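Local coordinates for arsenate Reductase (Corynebacterium glutamicum, PDB 3T38), which reduces arsenate to arsenite in a thioredoxin-dependent reaction, using a low-molecular-weight tyrosine phosphatase fold, and serves arsenic resistance, at residues Leu21-Phe29 with Leu67-Lys76; Asp148-Thr159 with Cys166-Trp177. All coordinates share one frame; numbering follows the deposited sequence.

Contact 1. Residues Leu21-Phe29 with Leu67-Lys76; sequences LALTYQGVF and LHALAVAEGK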
loop_
_atom_site.group_PDB
_atom_site.type_symbol
_atom_site.label_atom_id
_atom_site.label_comp_id
_atom_site.label_asym_id
_atom_site.label_seq_id
_atom_site.Cartn_x
_atom_site.Cartn_y
_atom_site.Cartn_z
ATOM N N LEU A 21 10.758 17.406 2.987
ATOM C CA LEU A 21 11.424 16.128 2.842
ATOM C C LEU A 21 12.279 16.105 1.568
ATOM O O LEU A 21 13.344 15.519 1.558
ATOM C CB LEU A 21 10.367 15.065 2.732
ATOM C CG LEU A 21 10.463 13.819 3.584
ATOM C CD1 LEU A 21 11.178 13.978 4.954
ATOM C CD2 LEU A 21 9.033 13.284 3.714
ATOM N N ALA A 22 11.763 16.704 0.486
ATOM C CA ALA A 22 12.536 16.891 -0.732
ATOM C C ALA A 22 13.886 17.447 -0.329
ATOM O O ALA A 22 14.914 16.931 -0.724
ATOM C CB ALA A 22 11.842 17.852 -1.699
ATOM N N LEU A 23 13.882 18.482 0.485
ATOM C CA LEU A 23 15.134 19.230 0.725
ATOM C C LEU A 23 16.037 18.446 1.675
ATOM O O LEU A 23 17.227 18.521 1.576
ATOM C CB LEU A 23 14.827 20.602 1.268
ATOM C CG LEU A 23 14.026 21.565 0.400
ATOM C CD1 LEU A 23 13.791 22.857 1.195
ATOM C CD2 LEU A 23 14.824 21.887 -0.885
ATOM N N THR A 24 15.435 17.609 2.528
ATOM C CA THR A 24 16.184 16.826 3.500
ATOM C C THR A 24 16.905 15.663 2.831
ATOM O O THR A 24 18.055 15.398 3.129
ATOM C CB THR A 24 15.269 16.323 4.591
ATOM O OG1 THR A 24 14.775 17.464 5.286
ATOM C CG2 THR A 24 16.048 15.448 5.572
ATOM N N TYR A 25 16.212 15.008 1.911
ATOM C CA TYR A 25 16.752 13.926 1.117
ATOM C C TYR A 25 17.322 14.320 -0.242
ATOM O O TYR A 25 17.302 13.522 -1.193
ATOM C CB TYR A 25 15.651 12.901 0.919
ATOM C CG TYR A 25 15.548 12.039 2.143
ATOM C CD1 TYR A 25 16.458 11.006 2.336
ATOM C CD2 TYR A 25 14.575 12.298 3.140
ATOM C CE1 TYR A 25 16.401 10.229 3.460
ATOM C CE2 TYR A 25 14.522 11.549 4.264
ATOM C CZ TYR A 25 15.442 10.501 4.411
ATOM O OH TYR A 25 15.428 9.722 5.501
ATOM N N GLN A 26 17.814 15.549 -0.330
ATOM C CA GLN A 26 18.393 16.088 -1.557
ATOM C C GLN A 26 19.797 15.511 -1.712
ATOM O O GLN A 26 20.590 15.544 -0.768
ATOM C CB GLN A 26 18.478 17.620 -1.450
ATOM C CG GLN A 26 18.378 18.389 -2.771
ATOM C CD GLN A 26 19.595 18.215 -3.652
ATOM O OE1 GLN A 26 20.700 17.902 -3.178
ATOM N NE2 GLN A 26 19.413 18.431 -4.952
ATOM N N GLY A 27 20.107 15.014 -2.908
ATOM C CA GLY A 27 21.375 14.329 -3.163
ATOM C C GLY A 27 21.204 12.826 -2.985
ATOM O O GLY A 27 21.980 12.052 -3.536
ATOM N N VAL A 28 20.180 12.407 -2.243
ATOM C CA VAL A 28 19.990 10.994 -1.915
ATOM C C VAL A 28 18.917 10.308 -2.779
ATOM O O VAL A 28 19.164 9.292 -3.446
ATOM C CB VAL A 28 19.651 10.838 -0.403
ATOM C CG1 VAL A 28 19.380 9.391 -0.019
ATOM C CG2 VAL A 28 20.788 11.441 0.449
ATOM N N PHE A 29 17.714 10.865 -2.751
ATOM C CA PHE A 29 16.640 10.387 -3.600
ATOM C C PHE A 29 16.106 11.531 -4.410
ATOM O O PHE A 29 16.137 12.670 -3.930
ATOM C CB PHE A 29 15.501 9.786 -2.747
ATOM C CG PHE A 29 15.926 8.609 -1.937
ATOM C CD1 PHE A 29 16.594 7.538 -2.543
ATOM C CD2 PHE A 29 15.696 8.570 -0.573
ATOM C CE1 PHE A 29 17.002 6.459 -1.799
ATOM C CE2 PHE A 29 16.086 7.455 0.190
ATOM C CZ PHE A 29 16.735 6.422 -0.418
ATOM N N LEU A 67 11.639 6.092 4.091
ATOM C CA LEU A 67 12.805 6.666 3.399
ATOM C C LEU A 67 14.107 6.262 4.046
ATOM O O LEU A 67 15.009 5.966 3.359
ATOM C CB LEU A 67 12.699 8.185 3.295
ATOM C CG LEU A 67 11.633 8.645 2.317
ATOM C CD1 LEU A 67 11.226 10.133 2.601
ATOM C CD2 LEU A 67 12.147 8.479 0.877
ATOM N N HIS A 68 14.163 6.220 5.388
ATOM C CA HIS A 68 15.361 5.752 6.114
ATOM C C HIS A 68 15.627 4.286 5.796
ATOM O O HIS A 68 16.733 3.945 5.430
ATOM C CB HIS A 68 15.252 5.982 7.624
ATOM C CG HIS A 68 16.495 5.592 8.385
ATOM N ND1 HIS A 68 17.597 6.421 8.498
ATOM C CD2 HIS A 68 16.805 4.459 9.074
ATOM C CE1 HIS A 68 18.538 5.810 9.202
ATOM N NE2 HIS A 68 18.083 4.619 9.563
ATOM N N ALA A 69 14.602 3.428 5.895
ATOM C CA ALA A 69 14.741 2.056 5.458
ATOM C C ALA A 69 15.334 1.996 4.035
ATOM O O ALA A 69 16.324 1.294 3.822
ATOM C CB ALA A 69 13.430 1.298 5.529
ATOM N N LEU A 70 14.801 2.753 3.089
ATOM C CA LEU A 70 15.338 2.713 1.727
ATOM C C LEU A 70 16.798 3.190 1.608
ATOM O O LEU A 70 17.574 2.622 0.849
ATOM C CB LEU A 70 14.448 3.518 0.772
ATOM C CG LEU A 70 14.721 3.467 -0.746
ATOM C CD1 LEU A 70 14.580 2.000 -1.269
ATOM C CD2 LEU A 70 13.761 4.383 -1.490
ATOM N N ALA A 71 17.143 4.235 2.349
ATOM C CA ALA A 71 18.522 4.730 2.455
ATOM C C ALA A 71 19.461 3.606 2.907
ATOM O O ALA A 71 20.568 3.452 2.399
ATOM C CB ALA A 71 18.558 5.881 3.463
ATOM N N VAL A 72 18.995 2.831 3.884
ATOM C CA VAL A 72 19.788 1.734 4.455
ATOM C C VAL A 72 19.905 0.611 3.416
ATOM O O VAL A 72 20.991 0.177 3.082
ATOM C CB VAL A 72 19.178 1.232 5.790
ATOM C CG1 VAL A 72 19.850 -0.078 6.258
ATOM C CG2 VAL A 72 19.335 2.306 6.863
ATOM N N ALA A 73 18.771 0.179 2.884
ATOM C CA ALA A 73 18.724 -0.854 1.861
ATOM C C ALA A 73 19.766 -0.591 0.784
ATOM O O ALA A 73 20.395 -1.514 0.291
ATOM C CB ALA A 73 17.318 -0.933 1.251
ATOM N N GLU A 74 19.964 0.684 0.451
ATOM C CA GLU A 74 20.864 1.101 -0.642
ATOM C C GLU A 74 22.246 1.614 -0.182
ATOM O O GLU A 74 23.013 2.246 -0.958
ATOM C CB GLU A 74 20.175 2.164 -1.479
ATOM C CG GLU A 74 18.820 1.762 -1.959
ATOM C CD GLU A 74 18.309 2.608 -3.108
ATOM O OE1 GLU A 74 18.874 3.710 -3.410
ATOM O OE2 GLU A 74 17.330 2.152 -3.734
ATOM N N GLY A 75 22.552 1.333 1.079
ATOM C CA GLY A 75 23.818 1.690 1.685
ATOM C C GLY A 75 24.139 3.175 1.676
ATOM O O GLY A 75 25.292 3.555 1.450
ATOM N N LYS A 76 23.125 4.004 1.927
ATOM C CA LYS A 76 23.270 5.454 1.985
ATOM C C LYS A 76 23.381 5.956 3.436
ATOM O O LYS A 76 23.407 7.156 3.675
ATOM C CB LYS A 76 22.065 6.099 1.306
ATOM C CG LYS A 76 22.085 6.006 -0.188
ATOM C CD LYS A 76 20.747 6.423 -0.757
ATOM C CE LYS A 76 20.564 5.995 -2.226
ATOM N NZ LYS A 76 21.713 6.351 -3.073
#
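Tyr25 O accepts two backbone bonds, from Phe29 N at 3.1 Å and Val28 N at 3.3 Å, and they curl the chain just past the end of helix 10-24. That turn sends the rings of Tyr25 and Phe29 to the same neighbour, Leu67, in a contact made by packing, largely of apolar side chains. It joins the C-terminal ends of helices 10-24 and 55-73, both segments lying in the helical N-terminal domain of the phosphatase-like family. Leu67 works as a fork. Leu67 CB lies over a face of the Tyr25 ring, 4.2 Å from the centroid, while CD1 reaches back to meet Leu21 CG tip to tip and Leu67 CD2 runs alongside Phe29 CD2, 3.8 Å away.

The Phe29 ring is sandwiched. Val28 CG1 sits over the centre of one face, and Leu70 CD2 covers the opposite face nearer the rim, 4.1 Å from the centroid. Phe29 CG stands anti to its own carbonyl carbon (chi1 -62°), which drives the ring edge onto the helix backbone at Leu67 O and Ala71 N. Those two atoms already bond to each other within the helix, so the ring simply abuts them. Glu74 OE1 also lies in the ring plane, 3.7 Å from Phe29 CE1, with its carboxylate turned 77° to the ring. A Schellman motif with Gly75 at C-prime ends helix 55-73 and brings Lys76 round so that its aliphatic chain slides past Val28.

Ile34 of helix 31-49 packs against Leu21, Tyr25 and Phe29, and Glu32 of the second subunit also reaches Phe29. His68 NE2 is bonded to Glu111 at the start of strand 111-116.

Contact 2. Residues Asp148-Thr159 with Cys166-Trp177; sequences DDVIRASDYVIT and CPMYPGKHYLDW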
loop_
_atom_site.group_PDB
_atom_site.type_symbol
_atom_site.label_atom_id
_atom_site.label_comp_id
_atom_site.label_asym_id
_atom_site.label_seq_id
_atom_site.Cartn_x
_atom_site.Cartn_y
_atom_site.Cartn_z
ATOM N N ASP A 148 7.937 -2.703 0.529
ATOM C CA ASP A 148 9.141 -3.368 0.070
ATOM C C ASP A 148 10.365 -2.704 0.657
ATOM O O ASP A 148 11.299 -3.392 1.014
ATOM C CB ASP A 148 9.233 -3.263 -1.478
ATOM C CG ASP A 148 10.329 -4.138 -2.060
ATOM O OD1 ASP A 148 10.179 -5.384 -1.985
ATOM O OD2 ASP A 148 11.284 -3.572 -2.617
ATOM N N ASP A 149 10.378 -1.371 0.774
ATOM C CA ASP A 149 11.592 -0.702 1.261
ATOM C C ASP A 149 12.037 -1.306 2.614
ATOM O O ASP A 149 13.216 -1.552 2.816
ATOM C CB ASP A 149 11.402 0.805 1.409
ATOM C CG ASP A 149 10.013 1.170 1.872
ATOM O OD1 ASP A 149 9.366 0.435 2.710
ATOM O OD2 ASP A 149 9.502 2.141 1.305
ATOM N N VAL A 150 11.097 -1.564 3.527
ATOM C CA VAL A 150 11.474 -2.071 4.853
ATOM C C VAL A 150 11.924 -3.523 4.876
ATOM O O VAL A 150 12.673 -3.897 5.779
ATOM C CB VAL A 150 10.425 -1.770 5.969
ATOM C CG1 VAL A 150 10.127 -0.235 5.942
ATOM C CG2 VAL A 150 9.147 -2.584 5.775
ATOM N N ILE A 151 11.505 -4.307 3.879
ATOM C CA ILE A 151 12.002 -5.625 3.737
ATOM C C ILE A 151 13.439 -5.542 3.281
ATOM O O ILE A 151 14.311 -6.179 3.859
ATOM C CB ILE A 151 11.163 -6.476 2.765
ATOM C CG1 ILE A 151 9.697 -6.640 3.263
ATOM C CG2 ILE A 151 11.806 -7.876 2.609
ATOM C CD1 ILE A 151 8.704 -7.103 2.066
ATOM N N ARG A 152 13.710 -4.715 2.281
ATOM C CA ARG A 152 15.084 -4.576 1.719
ATOM C C ARG A 152 16.089 -4.102 2.768
ATOM O O ARG A 152 17.286 -4.483 2.761
ATOM C CB ARG A 152 15.083 -3.619 0.562
ATOM C CG ARG A 152 14.405 -4.144 -0.706
ATOM C CD ARG A 152 14.627 -3.195 -1.881
ATOM N NE ARG A 152 13.986 -3.613 -3.129
ATOM C CZ ARG A 152 14.655 -4.066 -4.182
ATOM N NH1 ARG A 152 15.988 -4.199 -4.148
ATOM N NH2 ARG A 152 13.994 -4.430 -5.259
ATOM N N ALA A 153 15.609 -3.247 3.670
ATOM C CA ALA A 153 16.531 -2.695 4.664
ATOM C C ALA A 153 16.838 -3.789 5.706
ATOM O O ALA A 153 17.823 -3.690 6.361
ATOM C CB ALA A 153 15.885 -1.463 5.335
ATOM N N SER A 154 15.935 -4.764 5.916
ATOM C CA SER A 154 15.966 -5.586 7.097
ATOM C C SER A 154 17.104 -6.653 7.032
ATOM O O SER A 154 17.379 -7.203 5.959
ATOM C CB SER A 154 14.589 -6.234 7.293
ATOM O OG SER A 154 13.628 -5.245 7.637
ATOM N N ASP A 155 17.784 -6.898 8.149
ATOM C CA ASP A 155 18.723 -8.055 8.277
ATOM C C ASP A 155 17.976 -9.317 8.776
ATOM O O ASP A 155 18.404 -10.412 8.523
ATOM C CB ASP A 155 19.882 -7.742 9.235
ATOM C CG ASP A 155 20.688 -6.532 8.803
ATOM O OD1 ASP A 155 21.459 -6.650 7.832
ATOM O OD2 ASP A 155 20.538 -5.436 9.394
ATOM N N TYR A 156 16.874 -9.136 9.507
ATOM C CA TYR A 156 16.032 -10.229 10.019
ATOM C C TYR A 156 14.592 -9.915 9.646
ATOM O O TYR A 156 14.135 -8.792 9.874
ATOM C CB TYR A 156 16.091 -10.310 11.556
ATOM C CG TYR A 156 17.417 -10.743 12.116
ATOM C CD1 TYR A 156 18.483 -9.843 12.168
ATOM C CD2 TYR A 156 17.627 -12.075 12.549
ATOM C CE1 TYR A 156 19.737 -10.219 12.648
ATOM C CE2 TYR A 156 18.915 -12.489 13.065
ATOM C CZ TYR A 156 19.965 -11.540 13.091
ATOM O OH TYR A 156 21.219 -11.863 13.575
ATOM N N VAL A 157 13.858 -10.888 9.106
ATOM C CA VAL A 157 12.455 -10.659 8.785
ATOM C C VAL A 157 11.717 -11.772 9.457
ATOM O O VAL A 157 11.971 -12.935 9.145
ATOM C CB VAL A 157 12.170 -10.743 7.236
ATOM C CG1 VAL A 157 10.659 -10.728 6.957
ATOM C CG2 VAL A 157 12.916 -9.645 6.418
ATOM N N ILE A 158 10.822 -11.430 10.385
ATOM C CA ILE A 158 10.129 -12.448 11.203
ATOM C C ILE A 158 8.664 -12.396 10.910
ATOM O O ILE A 158 8.012 -11.418 11.129
ATOM C CB ILE A 158 10.371 -12.324 12.756
ATOM C CG1 ILE A 158 11.851 -12.498 13.119
ATOM C CG2 ILE A 158 9.622 -13.376 13.538
ATOM C CD1 ILE A 158 12.680 -11.263 12.911
ATOM N N THR A 159 8.179 -13.526 10.497
ATOM C CA THR A 159 6.847 -13.773 10.030
ATOM C C THR A 159 5.983 -14.401 11.135
ATOM O O THR A 159 6.442 -15.286 11.835
ATOM C CB THR A 159 7.017 -14.723 8.790
ATOM O OG1 THR A 159 6.829 -13.907 7.616
ATOM C CG2 THR A 159 6.131 -15.895 8.812
ATOM N N CYS A 166 5.446 -12.002 1.577
ATOM C CA CYS A 166 6.669 -11.273 1.759
ATOM C C CYS A 166 7.712 -11.767 0.782
ATOM O O CYS A 166 8.014 -12.929 0.791
ATOM C CB CYS A 166 7.173 -11.332 3.219
ATOM S SG CYS A 166 8.648 -10.301 3.367
ATOM N N PRO A 167 8.234 -10.886 -0.099
ATOM C CA PRO A 167 9.255 -11.412 -1.029
ATOM C C PRO A 167 10.518 -11.873 -0.312
ATOM O O PRO A 167 10.911 -11.316 0.720
ATOM C CB PRO A 167 9.550 -10.225 -1.986
ATOM C CG PRO A 167 8.932 -9.000 -1.332
ATOM C CD PRO A 167 7.716 -9.591 -0.559
HETATM N N MSE A 168 11.135 -12.883 -0.881
HETATM C CA MSE A 168 12.268 -13.563 -0.295
HETATM C C MSE A 168 13.637 -13.058 -0.800
HETATM O O MSE A 168 14.219 -13.693 -1.646
HETATM C CB MSE A 168 12.122 -15.034 -0.656
HETATM C CG MSE A 168 12.362 -15.949 0.493
HETATM SE SE MSE A 168 11.127 -15.667 1.992
HETATM C CE MSE A 168 10.029 -17.300 1.708
ATOM N N TYR A 169 14.155 -11.948 -0.267
ATOM C CA TYR A 169 15.465 -11.419 -0.704
ATOM C C TYR A 169 16.644 -12.156 -0.077
ATOM O O TYR A 169 16.616 -12.458 1.116
ATOM C CB TYR A 169 15.612 -9.900 -0.419
ATOM C CG TYR A 169 14.661 -9.004 -1.181
ATOM C CD1 TYR A 169 14.859 -8.739 -2.530
ATOM C CD2 TYR A 169 13.551 -8.462 -0.566
ATOM C CE1 TYR A 169 13.985 -7.935 -3.239
ATOM C CE2 TYR A 169 12.661 -7.638 -1.267
ATOM C CZ TYR A 169 12.882 -7.381 -2.600
ATOM O OH TYR A 169 12.008 -6.586 -3.307
ATOM N N PRO A 170 17.701 -12.423 -0.875
ATOM C CA PRO A 170 18.974 -12.937 -0.303
ATOM C C PRO A 170 19.668 -11.907 0.582
ATOM O O PRO A 170 19.429 -10.697 0.422
ATOM C CB PRO A 170 19.845 -13.234 -1.532
ATOM C CG PRO A 170 19.235 -12.483 -2.623
ATOM C CD PRO A 170 17.759 -12.339 -2.346
ATOM N N GLY A 171 20.529 -12.382 1.477
ATOM C CA GLY A 171 21.343 -11.513 2.334
ATOM C C GLY A 171 20.679 -11.291 3.681
ATOM O O GLY A 171 21.050 -10.367 4.410
ATOM N N LYS A 172 19.694 -12.134 4.020
ATOM C CA LYS A 172 18.817 -11.895 5.145
ATOM C C LYS A 172 18.413 -13.174 5.894
ATOM O O LYS A 172 18.254 -14.227 5.278
ATOM C CB LYS A 172 17.517 -11.232 4.653
ATOM C CG LYS A 172 17.672 -9.924 3.918
ATOM C CD LYS A 172 16.319 -9.299 3.514
ATOM C CE LYS A 172 16.606 -8.156 2.467
ATOM N NZ LYS A 172 17.409 -7.141 3.151
ATOM N N HIS A 173 18.142 -13.024 7.198
ATOM C CA HIS A 173 17.539 -14.094 8.031
ATOM C C HIS A 173 16.017 -14.060 8.045
ATOM O O HIS A 173 15.424 -13.201 8.639
ATOM C CB HIS A 173 18.145 -14.102 9.470
ATOM C CG HIS A 173 19.632 -14.069 9.449
ATOM N ND1 HIS A 173 20.382 -15.151 9.047
ATOM C CD2 HIS A 173 20.513 -13.059 9.662
ATOM C CE1 HIS A 173 21.662 -14.823 9.047
ATOM N NE2 HIS A 173 21.769 -13.560 9.421
ATOM N N TYR A 174 15.402 -14.982 7.337
ATOM C CA TYR A 174 13.961 -15.182 7.407
ATOM C C TYR A 174 13.619 -16.233 8.490
ATOM O O TYR A 174 14.022 -17.399 8.423
ATOM C CB TYR A 174 13.411 -15.575 6.025
ATOM C CG TYR A 174 13.389 -14.426 5.043
ATOM C CD1 TYR A 174 14.516 -14.075 4.296
ATOM C CD2 TYR A 174 12.231 -13.680 4.867
ATOM C CE1 TYR A 174 14.472 -12.999 3.383
ATOM C CE2 TYR A 174 12.168 -12.627 3.963
ATOM C CZ TYR A 174 13.300 -12.286 3.238
ATOM O OH TYR A 174 13.199 -11.226 2.367
ATOM N N LEU A 175 12.874 -15.776 9.474
ATOM C CA LEU A 175 12.421 -16.572 10.593
ATOM C C LEU A 175 10.879 -16.623 10.526
ATOM O O LEU A 175 10.238 -15.616 10.176
ATOM C CB LEU A 175 12.899 -15.918 11.926
ATOM C CG LEU A 175 14.238 -16.196 12.678
ATOM C CD1 LEU A 175 15.446 -16.675 11.850
ATOM C CD2 LEU A 175 14.650 -15.050 13.626
ATOM N N ASP A 176 10.310 -17.789 10.834
ATOM C CA ASP A 176 8.864 -18.019 10.879
ATOM C C ASP A 176 8.426 -18.459 12.285
ATOM O O ASP A 176 8.775 -19.544 12.733
ATOM C CB ASP A 176 8.505 -19.144 9.878
ATOM C CG ASP A 176 7.009 -19.236 9.600
ATOM O OD1 ASP A 176 6.183 -18.811 10.419
ATOM O OD2 ASP A 176 6.645 -19.763 8.548
ATOM N N TRP A 177 7.674 -17.601 12.976
ATOM C CA TRP A 177 7.272 -17.841 14.361
ATOM C C TRP A 177 5.812 -18.292 14.518
ATOM O O TRP A 177 5.218 -18.079 15.575
ATOM C CB TRP A 177 7.475 -16.583 15.201
ATOM C CG TRP A 177 8.897 -16.324 15.620
ATOM C CD1 TRP A 177 10.003 -17.007 15.223
ATOM C CD2 TRP A 177 9.352 -15.281 16.463
ATOM N NE1 TRP A 177 11.126 -16.466 15.786
ATOM C CE2 TRP A 177 10.759 -15.404 16.557
ATOM C CE3 TRP A 177 8.703 -14.253 17.178
ATOM C CZ2 TRP A 177 11.540 -14.545 17.322
ATOM C CZ3 TRP A 177 9.478 -13.395 17.948
ATOM C CH2 TRP A 177 10.881 -13.533 18.002
#
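Lys172 pushes its ammonium group into the carbonyls where helix 148-153 runs out. Lys172 NZ donates to Arg152 O at 2.7 Å and Ser154 O at 2.8 Å, with a weak third bond to Ile151 O. Ser154 O is met in its carbonyl plane, whereas Arg152 O is approached from above its own, 57° out. A bend at the last torsion (chi4 -63°) swings NZ over to these oxygens.

Packing is tight between helix and loop. Ile151 CD1 presses on Cys166 SG at 3.5 Å and on Pro167 CD, and Ile151 CG2 comes in at the edge of the Tyr169 ring. Val157 lies alongside Tyr174, whose hydroxyl accepts from Tyr169 N. Tyr169 OH gives Asp148 OD1 a 2.6 Å bond on the syn lone pair, and Arg152 CG lies over a face of the Tyr169 ring.

Strand 173-176 is an outermost strand of the four-stranded parallel sheet (order 111-116, 83-88, 156-159, 173-176) of the low-molecular-weight tyrosine phosphatase fold. Five backbone bonds link the two segments, from His173 N to Asp155 O through Trp177 N to Thr159 O. Trp177 takes Ile158 CG2 over a face, 3.6 Å from the centroid of the five-membered ring. The looser side is the solvent-facing side chains of the outer strand, where His173 and Asp176 are exposed.

Asp148 OD2 binds Arg152 NE at 2.8 Å and also Arg36 of the second subunit, a sharing that probably keeps the carboxylate charged. At the other end of the short helix, the Lys172 charge would offset the partial negative charge of the carbonyls it grips.

How the contacts relate
Contact 1 and contact 2 have centres 20 Å apart and follow one another along the chain, yet helix 55-73 sits close on helix 148-153. Ala73 CB packs 3.6 Å from Arg152 CB, and Ala69 CB lies 3.7 Å from Val150 CG1. Both contacts come near the bound dithiane-diol: the side chain of Leu70 is about 7 Å from it and that of Asp148 about 8 Å. Asp149 OD2 makes a hydrogen bond with Tyr37 OH and a salt bridge with Arg66, two residues of that ligand pocket. The second subunit reaches both contacts, and its Arg36, a residue of the ligand pocket, also packs on Leu70.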